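Local structure of caspase-1 (1M72) at residues K30-A35 with L68-T73; N77-E82 with Y115-H120; V178-L183 with M258-L263; Q230-D235 with Q251-T256. The protein probably acts as a cysteine protease of the caspase family, working in the activation cascade that carries out apoptosis. All coordinates share one frame; numbering follows the deposited sequence.

Overall arrangement
Interactions 1, 3 and 4 all reach the central, mostly parallel six-stranded sheet of the caspase domain. Interaction 1 pairs its edge strand 70-76 with strand 31-39, while interactions 3 and 4 lie by strands 182-186 and 254-257 at the other end. Interactions 1 and 4, with centres about 26 Å apart, fall on opposite sides of the chain's centre. Interaction 4 is nested in the loop that interaction 3 closes; the two touch through Leu183, and both meet the second subunit. Interaction 2 follows interaction 1 along the chain. The probable catalytic residues lie near two contacts: His108 is about 9 Å from Asn77, and Cys150 about 7 Å from Gln251, between side chains.

Interaction 1 (K30-A35 with L68-T73)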
loop_
_atom_site.group_PDB
_atom_site.type_symbol
_atom_site.label_atom_id
_atom_site.label_comp_id
_atom_site.label_asym_id
_atom_site.label_seq_id
_atom_site.Cartn_x
_atom_site.Cartn_y
_atom_site.Cartn_z
ATOM N N LYS C 30 -3.791 -17.210 22.353
ATOM C CA LYS C 30 -2.772 -17.890 23.144
ATOM C C LYS C 30 -1.388 -17.569 22.577
ATOM O O LYS C 30 -0.463 -17.243 23.314
ATOM C CB LYS C 30 -3.031 -19.406 23.108
ATOM C CG LYS C 30 -2.003 -20.238 23.849
ATOM C CD LYS C 30 -2.236 -21.767 23.720
ATOM C CE LYS C 30 -1.415 -22.472 24.810
ATOM N NZ LYS C 30 -1.417 -23.953 24.675
ATOM N N HIS C 31 -1.222 -17.673 21.265
ATOM C CA HIS C 31 0.099 -17.348 20.668
ATOM C C HIS C 31 0.049 -16.168 19.743
ATOM O O HIS C 31 -0.989 -15.887 19.128
ATOM C CB HIS C 31 0.636 -18.524 19.852
ATOM C CG HIS C 31 0.621 -19.820 20.602
ATOM N ND1 HIS C 31 1.483 -20.085 21.646
ATOM C CD2 HIS C 31 -0.178 -20.906 20.484
ATOM C CE1 HIS C 31 1.217 -21.280 22.135
ATOM N NE2 HIS C 31 0.213 -21.798 21.451
ATOM N N ARG C 32 1.182 -15.482 19.631
ATOM C CA ARG C 32 1.319 -14.358 18.680
ATOM C C ARG C 32 1.172 -14.959 17.262
ATOM O O ARG C 32 0.409 -14.476 16.418
ATOM C CB ARG C 32 2.711 -13.762 18.775
ATOM C CG ARG C 32 2.961 -12.656 17.793
ATOM C CD ARG C 32 2.898 -11.295 18.475
ATOM N NE ARG C 32 1.547 -10.853 18.779
ATOM C CZ ARG C 32 1.245 -9.962 19.730
ATOM N NH1 ARG C 32 2.197 -9.403 20.500
ATOM N NH2 ARG C 32 -0.022 -9.612 19.889
ATOM N N GLY C 33 1.900 -16.034 17.015
ATOM C CA GLY C 33 1.839 -16.646 15.705
ATOM C C GLY C 33 3.241 -16.904 15.163
ATOM O O GLY C 33 4.264 -16.584 15.778
ATOM N N MET C 34 3.277 -17.525 13.998
ATOM C CA MET C 34 4.521 -17.847 13.311
ATOM C C MET C 34 5.083 -16.651 12.534
ATOM O O MET C 34 4.334 -15.847 11.956
ATOM C CB MET C 34 4.261 -18.973 12.316
ATOM C CG MET C 34 3.877 -20.286 12.980
ATOM S SD MET C 34 3.478 -21.594 11.816
ATOM C CE MET C 34 5.041 -21.687 10.809
ATOM N N ALA C 35 6.412 -16.557 12.544
ATOM C CA ALA C 35 7.167 -15.552 11.798
ATOM C C ALA C 35 8.195 -16.371 10.987
ATOM O O ALA C 35 9.123 -16.969 11.545
ATOM C CB ALA C 35 7.883 -14.596 12.744
ATOM N N LEU C 68 8.436 -9.875 20.714
ATOM C CA LEU C 68 7.050 -9.518 20.464
ATOM C C LEU C 68 6.174 -10.754 20.552
ATOM O O LEU C 68 4.969 -10.671 20.374
ATOM C CB LEU C 68 6.912 -8.852 19.078
ATOM C CG LEU C 68 7.479 -7.416 18.965
ATOM C CD1 LEU C 68 7.424 -6.930 17.534
ATOM C CD2 LEU C 68 6.661 -6.447 19.845
ATOM N N GLY C 69 6.803 -11.905 20.780
ATOM C CA GLY C 69 6.058 -13.143 20.940
ATOM C C GLY C 69 5.982 -14.131 19.794
ATOM O O GLY C 69 5.388 -15.210 19.960
ATOM N N PHE C 70 6.548 -13.784 18.636
ATOM C CA PHE C 70 6.522 -14.679 17.474
ATOM C C PHE C 70 7.362 -15.942 17.686
ATOM O O PHE C 70 8.376 -15.908 18.369
ATOM C CB PHE C 70 7.062 -13.948 16.213
ATOM C CG PHE C 70 6.090 -12.981 15.605
ATOM C CD1 PHE C 70 6.138 -11.613 15.926
ATOM C CD2 PHE C 70 5.093 -13.434 14.729
ATOM C CE1 PHE C 70 5.203 -10.703 15.381
ATOM C CE2 PHE C 70 4.150 -12.530 14.181
ATOM C CZ PHE C 70 4.197 -11.171 14.499
ATOM N N LYS C 71 6.929 -17.060 17.118
ATOM C CA LYS C 71 7.736 -18.266 17.170
ATOM C C LYS C 71 8.471 -18.097 15.818
ATOM O O LYS C 71 7.889 -18.300 14.750
ATOM C CB LYS C 71 6.884 -19.544 17.143
ATOM C CG LYS C 71 7.694 -20.842 17.396
ATOM C CD LYS C 71 7.040 -22.115 16.742
ATOM C CE LYS C 71 6.884 -21.940 15.191
ATOM N NZ LYS C 71 6.363 -23.075 14.345
ATOM N N VAL C 72 9.741 -17.725 15.875
ATOM C CA VAL C 72 10.512 -17.469 14.668
ATOM C C VAL C 72 11.222 -18.653 14.036
ATOM O O VAL C 72 11.899 -19.419 14.728
ATOM C CB VAL C 72 11.601 -16.397 14.935
ATOM C CG1 VAL C 72 12.421 -16.116 13.646
ATOM C CG2 VAL C 72 10.955 -15.115 15.435
ATOM N N THR C 73 11.070 -18.812 12.724
ATOM C CA THR C 73 11.814 -19.847 12.012
ATOM C C THR C 73 12.551 -19.166 10.843
ATOM O O THR C 73 11.930 -18.526 9.981
ATOM C CB THR C 73 10.910 -20.939 11.447
ATOM O OG1 THR C 73 10.193 -21.563 12.508
ATOM C CG2 THR C 73 11.740 -21.995 10.763
HETATM O O HOH W 1 3.465 -15.491 22.093
HETATM O O HOH W 2 3.641 -17.456 18.725
#
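Strands 31-35 and 70-73 run parallel in the central sheet, joined by the right-handed beta-alpha-beta crossover through helix 54-67. Lys71 N donates to Gly33 O (3.0 Å), Ala35 N to Lys71 O, and Thr73 N to Ala35 O (2.9 Å), the last nearly along the C=O axis. Ahead of this ladder the strands part and two waters fill in: both donate to Gly69 O, and one accepts from Gly33 N. Gly69 ends the helix in a Schellman motif with positive phi, and a CB there would crowd Arg32; Gly33 also has a backbone conformation suited to glycine.

Arg32 carries the side-chain contact. Its CB packs on the Gly69 carbonyl, 3.3 Å from Gly69 O. With CG anti to the backbone N (chi1 177°), that methylene sits squarely over the Phe70 ring, 3.5 Å from Arg32 CG to the ring centroid, a CH-pi contact. CD passes along the same ring. Bends at chi2 and chi3 then turn the guanidinium so that its plane lies 45° from the ring. Leu68 O, at the guanidinium edge, accepts from Arg32 NH1 (3.1 Å), though this oxygen's position is less certain. NH2 turns elsewhere, to Phe265 O and a salt bridge with Asp99. Also on the Phe70 side, the small Ala35 methyl lies 3.6 Å from Phe70 CD2. On the other face, Met34 and Lys71 run side by side.

Arginine thus serves twice: its methylenes give the aromatic ring an apolar cover, while the buried charge is met by Asp99 and by backbone carbonyls, one of them at the helix end.

Interaction 2 (N77-E82 with Y115-H120); sequences NLKSEE and YAKDTH
In the caspase domain, the beta-hairpin turn between strands 113-115 and 120-121 lies against the N-terminus of helix 80-92. Lys79 CA and Lys117 CA lie 4.7 Å apart, the nearest pair of CA atoms. Lys117 N donates to Leu78 O (2.8 Å), in the carbonyl plane on a lone pair. Ala116 N hydrogen-bonds to Thr119 O, closing the hairpin.

Lys79 is the N-cap residue, and side chains from both segments meet backbone N-H groups here. Asp118, with CG in the crowded position between its backbone N and carbonyl carbon (chi1 60°), brings OD1 to Ser80 N at 2.8 Å through its syn lone pair. Glu82 folds back to take Lys79 N on the anti lone pair of OE2. Carboxylates suit this end, where the helix dipole would probably stabilise them. Lys79 crosses Asp118 at about a right angle, so that its aliphatic CB and CE pass OD2. The Lys117 chain runs along Asn77 O, and Asn77 OD1 accepts from backbone N of Glu41 and His42. The small Ala116 methyl tucks under the first turn, 3.7 Å from Ser80 CB to Ala116 CB. Ser80 OG shares a water with His120 O, 2.8 Å from OG to that water.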
loop_
_atom_site.group_PDB
_atom_site.type_symbol
_atom_site.label_atom_id
_atom_site.label_comp_id
_atom_site.label_asym_id
_atom_site.label_seq_id
_atom_site.Cartn_x
_atom_site.Cartn_y
_atom_site.Cartn_z
ATOM N N ASN C 77 18.829 -19.812 2.716
ATOM C CA ASN C 77 19.070 -20.185 1.323
ATOM C C ASN C 77 18.335 -21.336 0.672
ATOM O O ASN C 77 18.963 -22.208 0.085
ATOM C CB ASN C 77 20.571 -20.415 1.153
ATOM C CG ASN C 77 21.354 -19.201 1.554
ATOM O OD1 ASN C 77 21.135 -18.109 1.016
ATOM N ND2 ASN C 77 22.245 -19.359 2.528
ATOM N N LEU C 78 17.016 -21.323 0.725
ATOM C CA LEU C 78 16.260 -22.392 0.138
ATOM C C LEU C 78 16.091 -22.208 -1.380
ATOM O O LEU C 78 16.229 -21.099 -1.909
ATOM C CB LEU C 78 14.883 -22.475 0.807
ATOM C CG LEU C 78 14.685 -22.798 2.303
ATOM C CD1 LEU C 78 13.168 -23.035 2.546
ATOM C CD2 LEU C 78 15.482 -24.082 2.732
ATOM N N LYS C 79 15.824 -23.327 -2.066
ATOM C CA LYS C 79 15.548 -23.357 -3.487
ATOM C C LYS C 79 14.064 -22.956 -3.600
ATOM O O LYS C 79 13.306 -23.066 -2.630
ATOM C CB LYS C 79 15.739 -24.771 -4.033
ATOM C CG LYS C 79 17.207 -25.218 -4.094
ATOM C CD LYS C 79 17.346 -26.678 -4.481
ATOM C CE LYS C 79 17.022 -26.898 -5.956
ATOM N NZ LYS C 79 17.187 -28.338 -6.368
ATOM N N SER C 80 13.647 -22.510 -4.773
ATOM C CA SER C 80 12.273 -22.080 -4.939
ATOM C C SER C 80 11.183 -23.080 -4.516
ATOM O O SER C 80 10.132 -22.695 -3.967
ATOM C CB SER C 80 12.045 -21.653 -6.376
ATOM O OG SER C 80 10.689 -21.302 -6.565
ATOM N N GLU C 81 11.436 -24.358 -4.753
ATOM C CA GLU C 81 10.457 -25.370 -4.421
ATOM C C GLU C 81 10.389 -25.575 -2.931
ATOM O O GLU C 81 9.367 -26.009 -2.408
ATOM C CB GLU C 81 10.795 -26.699 -5.117
ATOM C CG GLU C 81 10.761 -26.625 -6.662
ATOM C CD GLU C 81 9.371 -26.316 -7.238
ATOM O OE1 GLU C 81 8.757 -25.297 -6.821
ATOM O OE2 GLU C 81 8.898 -27.090 -8.118
ATOM N N GLU C 82 11.495 -25.276 -2.261
ATOM C CA GLU C 82 11.568 -25.435 -0.828
ATOM C C GLU C 82 10.763 -24.342 -0.162
ATOM O O GLU C 82 10.022 -24.607 0.773
ATOM C CB GLU C 82 13.008 -25.372 -0.359
ATOM C CG GLU C 82 13.914 -26.338 -1.081
ATOM C CD GLU C 82 15.255 -26.504 -0.382
ATOM O OE1 GLU C 82 15.406 -27.515 0.325
ATOM O OE2 GLU C 82 16.150 -25.634 -0.515
ATOM N N TYR C 115 14.243 -13.898 -5.989
ATOM C CA TYR C 115 15.121 -15.034 -6.274
ATOM C C TYR C 115 15.266 -15.976 -5.105
ATOM O O TYR C 115 15.432 -15.563 -3.965
ATOM C CB TYR C 115 16.542 -14.589 -6.693
ATOM C CG TYR C 115 16.663 -14.061 -8.107
ATOM C CD1 TYR C 115 16.651 -12.688 -8.349
ATOM C CD2 TYR C 115 16.729 -14.934 -9.209
ATOM C CE1 TYR C 115 16.695 -12.168 -9.651
ATOM C CE2 TYR C 115 16.773 -14.430 -10.550
ATOM C CZ TYR C 115 16.753 -13.041 -10.744
ATOM O OH TYR C 115 16.778 -12.490 -11.998
ATOM N N ALA C 116 15.173 -17.259 -5.400
ATOM C CA ALA C 116 15.403 -18.310 -4.416
ATOM C C ALA C 116 16.901 -18.603 -4.625
ATOM O O ALA C 116 17.596 -17.837 -5.282
ATOM C CB ALA C 116 14.591 -19.527 -4.760
ATOM N N LYS C 117 17.400 -19.719 -4.106
ATOM C CA LYS C 117 18.807 -20.031 -4.297
ATOM C C LYS C 117 19.074 -20.412 -5.745
ATOM O O LYS C 117 20.075 -20.010 -6.328
ATOM C CB LYS C 117 19.234 -21.192 -3.400
ATOM C CG LYS C 117 20.686 -21.614 -3.650
ATOM C CD LYS C 117 21.151 -22.668 -2.683
ATOM C CE LYS C 117 20.666 -24.011 -3.115
ATOM N NZ LYS C 117 21.004 -25.034 -2.096
ATOM N N ASP C 118 18.140 -21.161 -6.320
ATOM C CA ASP C 118 18.244 -21.669 -7.681
ATOM C C ASP C 118 17.542 -20.902 -8.804
ATOM O O ASP C 118 18.041 -20.847 -9.918
ATOM C CB ASP C 118 17.742 -23.116 -7.679
ATOM C CG ASP C 118 16.287 -23.222 -7.204
ATOM O OD1 ASP C 118 15.807 -22.300 -6.513
ATOM O OD2 ASP C 118 15.620 -24.224 -7.509
ATOM N N THR C 119 16.374 -20.327 -8.560
ATOM C CA THR C 119 15.699 -19.639 -9.650
ATOM C C THR C 119 14.730 -18.621 -9.062
ATOM O O THR C 119 14.692 -18.475 -7.851
ATOM C CB THR C 119 14.965 -20.679 -10.568
ATOM O OG1 THR C 119 14.332 -20.003 -11.661
ATOM C CG2 THR C 119 13.930 -21.489 -9.753
ATOM N N HIS C 120 13.972 -17.912 -9.896
ATOM C CA HIS C 120 13.051 -16.886 -9.385
ATOM C C HIS C 120 11.572 -17.291 -9.384
ATOM O O HIS C 120 11.169 -18.214 -10.076
ATOM C CB HIS C 120 13.190 -15.613 -10.213
ATOM C CG HIS C 120 12.928 -15.842 -11.660
ATOM N ND1 HIS C 120 11.652 -15.895 -12.181
ATOM C CD2 HIS C 120 13.764 -16.188 -12.668
ATOM C CE1 HIS C 120 11.712 -16.271 -13.446
ATOM N NE2 HIS C 120 12.982 -16.457 -13.764
HETATM O O HOH W 3 10.224 -20.996 -9.335
#

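Interaction 3 (V178-L183 with M258-L263)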
loop_
_atom_site.group_PDB
_atom_site.type_symbol
_atom_site.label_atom_id
_atom_site.label_comp_id
_atom_site.label_asym_id
_atom_site.label_seq_id
_atom_site.Cartn_x
_atom_site.Cartn_y
_atom_site.Cartn_z
ATOM N N VAL C 178 -12.071 -12.576 0.988
ATOM C CA VAL C 178 -10.972 -13.487 1.278
ATOM C C VAL C 178 -9.608 -12.836 1.089
ATOM O O VAL C 178 -8.592 -13.398 1.515
ATOM C CB VAL C 178 -11.090 -14.822 0.451
ATOM C CG1 VAL C 178 -12.546 -15.336 0.580
ATOM C CG2 VAL C 178 -10.689 -14.645 -1.058
ATOM N N HIS C 179 -9.582 -11.649 0.467
ATOM C CA HIS C 179 -8.326 -10.911 0.268
ATOM C C HIS C 179 -8.085 -9.819 1.288
ATOM O O HIS C 179 -7.094 -9.069 1.169
ATOM C CB HIS C 179 -8.289 -10.256 -1.083
ATOM C CG HIS C 179 -8.042 -11.210 -2.183
ATOM N ND1 HIS C 179 -6.766 -11.601 -2.546
ATOM C CD2 HIS C 179 -8.906 -11.942 -2.934
ATOM C CE1 HIS C 179 -6.862 -12.543 -3.476
ATOM N NE2 HIS C 179 -8.147 -12.770 -3.729
ATOM N N ALA C 180 -8.990 -9.688 2.254
ATOM C CA ALA C 180 -8.825 -8.651 3.263
ATOM C C ALA C 180 -7.781 -9.093 4.257
ATOM O O ALA C 180 -7.498 -10.273 4.397
ATOM C CB ALA C 180 -10.138 -8.396 4.038
ATOM N N ASP C 181 -7.225 -8.110 4.945
ATOM C CA ASP C 181 -6.301 -8.331 6.046
ATOM C C ASP C 181 -4.883 -8.722 5.781
ATOM O O ASP C 181 -4.229 -9.392 6.604
ATOM C CB ASP C 181 -6.956 -9.278 7.064
ATOM C CG ASP C 181 -8.324 -8.760 7.493
ATOM O OD1 ASP C 181 -8.451 -7.515 7.618
ATOM O OD2 ASP C 181 -9.261 -9.566 7.664
ATOM N N PHE C 182 -4.403 -8.233 4.650
ATOM C CA PHE C 182 -3.024 -8.460 4.264
ATOM C C PHE C 182 -2.323 -7.107 4.364
ATOM O O PHE C 182 -2.918 -6.045 4.067
ATOM C CB PHE C 182 -2.914 -8.975 2.803
ATOM C CG PHE C 182 -3.266 -10.433 2.635
ATOM C CD1 PHE C 182 -2.252 -11.410 2.525
ATOM C CD2 PHE C 182 -4.611 -10.842 2.612
ATOM C CE1 PHE C 182 -2.567 -12.788 2.401
ATOM C CE2 PHE C 182 -4.943 -12.205 2.481
ATOM C CZ PHE C 182 -3.912 -13.196 2.377
ATOM N N LEU C 183 -1.073 -7.167 4.799
ATOM C CA LEU C 183 -0.217 -6.016 4.861
ATOM C C LEU C 183 1.036 -6.489 4.136
ATOM O O LEU C 183 1.665 -7.476 4.537
ATOM C CB LEU C 183 0.140 -5.657 6.284
ATOM C CG LEU C 183 1.142 -4.488 6.409
ATOM C CD1 LEU C 183 0.555 -3.271 5.776
ATOM C CD2 LEU C 183 1.461 -4.248 7.890
ATOM N N MET C 258 -4.274 -3.936 3.037
ATOM C CA MET C 258 -5.645 -4.400 2.860
ATOM C C MET C 258 -6.227 -4.568 4.285
ATOM O O MET C 258 -7.288 -5.175 4.445
ATOM C CB MET C 258 -5.709 -5.764 2.171
ATOM C CG MET C 258 -5.662 -5.729 0.654
ATOM S SD MET C 258 -4.121 -5.153 -0.050
ATOM C CE MET C 258 -2.973 -6.336 0.373
ATOM N N LEU C 259 -5.532 -4.056 5.304
ATOM C CA LEU C 259 -5.995 -4.172 6.695
ATOM C C LEU C 259 -7.338 -3.509 6.930
ATOM O O LEU C 259 -7.557 -2.352 6.569
ATOM C CB LEU C 259 -4.962 -3.591 7.661
ATOM C CG LEU C 259 -3.604 -4.304 7.613
ATOM C CD1 LEU C 259 -2.764 -3.749 8.721
ATOM C CD2 LEU C 259 -3.718 -5.878 7.767
ATOM N N THR C 260 -8.261 -4.256 7.518
ATOM C CA THR C 260 -9.601 -3.727 7.789
ATOM C C THR C 260 -9.748 -3.232 9.259
ATOM O O THR C 260 -10.791 -2.706 9.665
ATOM C CB THR C 260 -10.642 -4.815 7.505
ATOM O OG1 THR C 260 -10.367 -5.940 8.345
ATOM C CG2 THR C 260 -10.574 -5.267 6.028
ATOM N N ARG C 261 -8.719 -3.450 10.066
ATOM C CA ARG C 261 -8.732 -3.006 11.443
ATOM C C ARG C 261 -7.310 -2.531 11.771
ATOM O O ARG C 261 -6.379 -2.738 10.989
ATOM C CB ARG C 261 -9.142 -4.149 12.390
ATOM C CG ARG C 261 -10.430 -4.883 11.987
ATOM C CD ARG C 261 -10.783 -5.910 13.042
ATOM N NE ARG C 261 -11.850 -6.798 12.582
ATOM C CZ ARG C 261 -13.114 -6.414 12.377
ATOM N NH1 ARG C 261 -13.508 -5.148 12.607
ATOM N NH2 ARG C 261 -13.976 -7.291 11.882
ATOM N N LEU C 262 -7.156 -1.873 12.920
ATOM C CA LEU C 262 -5.864 -1.367 13.324
ATOM C C LEU C 262 -5.122 -2.505 13.981
ATOM O O LEU C 262 -5.719 -3.360 14.621
ATOM C CB LEU C 262 -6.012 -0.191 14.292
ATOM C CG LEU C 262 -6.556 1.148 13.793
ATOM C CD1 LEU C 262 -6.854 2.000 15.001
ATOM C CD2 LEU C 262 -5.554 1.886 12.916
ATOM N N LEU C 263 -3.821 -2.514 13.805
ATOM C CA LEU C 263 -3.011 -3.563 14.405
ATOM C C LEU C 263 -2.005 -3.044 15.448
ATOM O O LEU C 263 -1.029 -2.365 15.128
ATOM C CB LEU C 263 -2.278 -4.373 13.306
ATOM C CG LEU C 263 -1.199 -5.368 13.778
ATOM C CD1 LEU C 263 -1.678 -6.221 14.944
ATOM C CD2 LEU C 263 -0.805 -6.221 12.627
HETATM O O HOH W 4 -11.705 -8.735 8.622
#
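Asp181 OD1 is gripped by two donors of Thr260: the hydroxyl OG1 at 2.6 Å, on the syn lone pair, and the backbone N at 3.3 Å, nearly along the C-O axis. The contact joins the start of strand 182-186 to the loop leaving strand 254-257, antiparallel neighbours in the central sheet of the caspase fold. Thr260 OG1 takes the crowded position between its own N and carbonyl carbon (chi1 59°), which places both donors on the same side. Tyr25 OH bonds to both Asp181 OD1 and Thr260 N, so that N-H is shared between the two oxygens. A water links Asp181 OD2 with Thr260 OG1, so a buried carboxylate is well supplied with donors and probably stays ionised.

Two backbone bonds continue the pairing. Met258 N donates to Phe182 O (2.7 Å) almost along the C=O axis, whereas Asp181 N reaches Met258 O from well above the carbonyl plane. Asp181 itself has positive phi (77°).

Packing surrounds these bonds. Leu259 lays CD2 against the Asp181 backbone and near Leu183 CB, on the side where Ile221 of helix 221-235 packs. The second subunit adds Ala233 against Thr260 and Pro253 against Met258. Ala180 CB meets the Thr260 methyl CG2 at 3.7 Å. The flexible Met258 chain, bent at chi2 and chi3, curls back so that its CE lies 3.6 Å from Phe182 CB.

Interaction 4 (Q230-D235 with Q251-T256); sequences QKVALD and QVPCIT. With EDO (1,2-ethanediol), chain J.
Gln251 opens the segment that leads into strand 254-256, and its backbone faces the last turns of helix 221-235. Its N donates to a water (2.7 Å) that also lies near Val232 O and probably links the two backbones. Gln251 O faces Val232 CG1 and receives a CA-H...O contact from Ala233 CA (3.5 Å); alanine's small side chain lets the loop come this near. The Gln251 side chain stretches out, CG anti to N, and its amide is held elsewhere by Trp195 N and Ser187 O, so both polar ends are satisfied near the probable catalytic cysteine.

Val252 follows, its N and O both turned to a bound 1,2-ethanediol, probably from the crystallisation liquor. The diol O1 donates to Val252 O (2.8 Å), and Val252 N gives O1 a weak bond. The Val252 side chain only brushes the helix, Val252 CG2 lying 4.5 Å from Ala233 CB.

Pro253 makes the main apolar contact. Its ring meets Val232 tip to tip, CG to Val232 CG2 at 3.8 Å, rigid ring against branched side chain, with no N-H left to satisfy.

Cys254, Ile255 and Thr256 then enter the sheet beside strand 182-186. Helix 203-215 flanks the contact through Ala207 on Val232 and Phe204 on Pro253, while Ile255 and Thr256 pair antiparallel with a strand of the second subunit, so the sheet runs on across the interface, as in other caspases.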
loop_
_atom_site.group_PDB
_atom_site.type_symbol
_atom_site.label_atom_id
_atom_site.label_comp_id
_atom_site.label_asym_id
_atom_site.label_seq_id
_atom_site.Cartn_x
_atom_site.Cartn_y
_atom_site.Cartn_z
ATOM N N GLN C 230 9.951 7.090 7.067
ATOM C CA GLN C 230 10.619 8.337 7.372
ATOM C C GLN C 230 12.085 8.076 7.644
ATOM O O GLN C 230 12.974 8.731 7.107
ATOM C CB GLN C 230 9.957 9.004 8.583
ATOM C CG GLN C 230 10.470 10.393 8.804
ATOM C CD GLN C 230 9.841 11.104 9.988
ATOM O OE1 GLN C 230 8.605 11.374 10.030
ATOM N NE2 GLN C 230 10.693 11.436 10.968
ATOM N N LYS C 231 12.343 7.092 8.471
ATOM C CA LYS C 231 13.706 6.772 8.792
ATOM C C LYS C 231 14.476 6.428 7.497
ATOM O O LYS C 231 15.545 7.022 7.222
ATOM C CB LYS C 231 13.703 5.615 9.786
ATOM C CG LYS C 231 15.008 5.342 10.464
ATOM C CD LYS C 231 15.066 5.982 11.864
ATOM C CE LYS C 231 13.886 5.517 12.752
ATOM N NZ LYS C 231 13.718 4.043 12.685
ATOM N N VAL C 232 13.952 5.477 6.713
ATOM C CA VAL C 232 14.600 5.072 5.454
ATOM C C VAL C 232 14.774 6.280 4.513
ATOM O O VAL C 232 15.802 6.439 3.881
ATOM C CB VAL C 232 13.766 3.971 4.671
ATOM C CG1 VAL C 232 14.359 3.762 3.252
ATOM C CG2 VAL C 232 13.751 2.617 5.462
ATOM N N ALA C 233 13.771 7.144 4.458
ATOM C CA ALA C 233 13.796 8.292 3.558
ATOM C C ALA C 233 14.741 9.374 3.944
ATOM O O ALA C 233 15.245 10.079 3.057
ATOM C CB ALA C 233 12.359 8.934 3.424
ATOM N N LEU C 234 14.908 9.575 5.262
ATOM C CA LEU C 234 15.782 10.646 5.763
ATOM C C LEU C 234 17.178 10.286 6.221
ATOM O O LEU C 234 18.128 10.991 5.888
ATOM C CB LEU C 234 15.112 11.395 6.914
ATOM C CG LEU C 234 13.721 11.966 6.663
ATOM C CD1 LEU C 234 13.230 12.610 7.957
ATOM C CD2 LEU C 234 13.751 12.970 5.539
ATOM N N ASP C 235 17.316 9.205 6.977
ATOM C CA ASP C 235 18.618 8.836 7.524
ATOM C C ASP C 235 19.555 7.989 6.671
ATOM O O ASP C 235 20.610 7.567 7.134
ATOM C CB ASP C 235 18.402 8.142 8.858
ATOM C CG ASP C 235 17.500 8.941 9.796
ATOM O OD1 ASP C 235 17.421 10.191 9.687
ATOM O OD2 ASP C 235 16.868 8.298 10.673
ATOM N N GLN C 251 15.972 6.335 -1.061
ATOM C CA GLN C 251 15.028 5.228 -1.105
ATOM C C GLN C 251 13.896 5.429 -0.141
ATOM O O GLN C 251 14.096 5.984 0.957
ATOM C CB GLN C 251 15.752 3.938 -0.722
ATOM C CG GLN C 251 14.876 2.701 -0.638
ATOM C CD GLN C 251 15.649 1.462 -0.208
ATOM O OE1 GLN C 251 16.822 1.297 -0.559
ATOM N NE2 GLN C 251 14.993 0.569 0.553
ATOM N N VAL C 252 12.702 5.021 -0.571
ATOM C CA VAL C 252 11.529 5.040 0.290
ATOM C C VAL C 252 10.791 3.692 0.139
ATOM O O VAL C 252 10.680 3.156 -0.957
ATOM C CB VAL C 252 10.561 6.240 0.015
ATOM C CG1 VAL C 252 9.845 6.115 -1.382
ATOM C CG2 VAL C 252 9.517 6.300 1.137
ATOM N N PRO C 253 10.305 3.117 1.259
ATOM C CA PRO C 253 9.579 1.828 1.211
ATOM C C PRO C 253 8.191 2.034 0.583
ATOM O O PRO C 253 7.740 3.180 0.393
ATOM C CB PRO C 253 9.455 1.411 2.691
ATOM C CG PRO C 253 10.505 2.283 3.421
ATOM C CD PRO C 253 10.459 3.598 2.650
ATOM N N CYS C 254 7.534 0.911 0.276
ATOM C CA CYS C 254 6.193 0.877 -0.336
ATOM C C CYS C 254 5.342 -0.083 0.536
ATOM O O CYS C 254 5.560 -1.295 0.592
ATOM C CB CYS C 254 6.311 0.382 -1.792
ATOM S SG CYS C 254 4.755 0.566 -2.728
ATOM N N ILE C 255 4.377 0.490 1.237
ATOM C CA ILE C 255 3.547 -0.246 2.172
ATOM C C ILE C 255 2.202 -0.439 1.553
ATOM O O ILE C 255 1.497 0.553 1.304
ATOM C CB ILE C 255 3.313 0.591 3.476
ATOM C CG1 ILE C 255 4.646 1.155 3.997
ATOM C CG2 ILE C 255 2.692 -0.258 4.522
ATOM C CD1 ILE C 255 5.730 0.065 4.158
ATOM N N THR C 256 1.825 -1.700 1.342
ATOM C CA THR C 256 0.531 -2.021 0.739
ATOM C C THR C 256 -0.356 -2.649 1.789
ATOM O O THR C 256 -0.034 -3.692 2.359
ATOM C CB THR C 256 0.684 -2.979 -0.487
ATOM O OG1 THR C 256 1.560 -2.378 -1.457
ATOM C CG2 THR C 256 -0.679 -3.237 -1.168
HETATM C C1 EDO J . 13.275 4.100 -3.819
HETATM O O1 EDO J . 12.120 3.353 -3.377
HETATM C C2 EDO J . 12.892 5.541 -3.908
HETATM O O2 EDO J . 12.032 5.683 -5.009
HETATM O O HOH W 5 16.791 7.324 1.306
#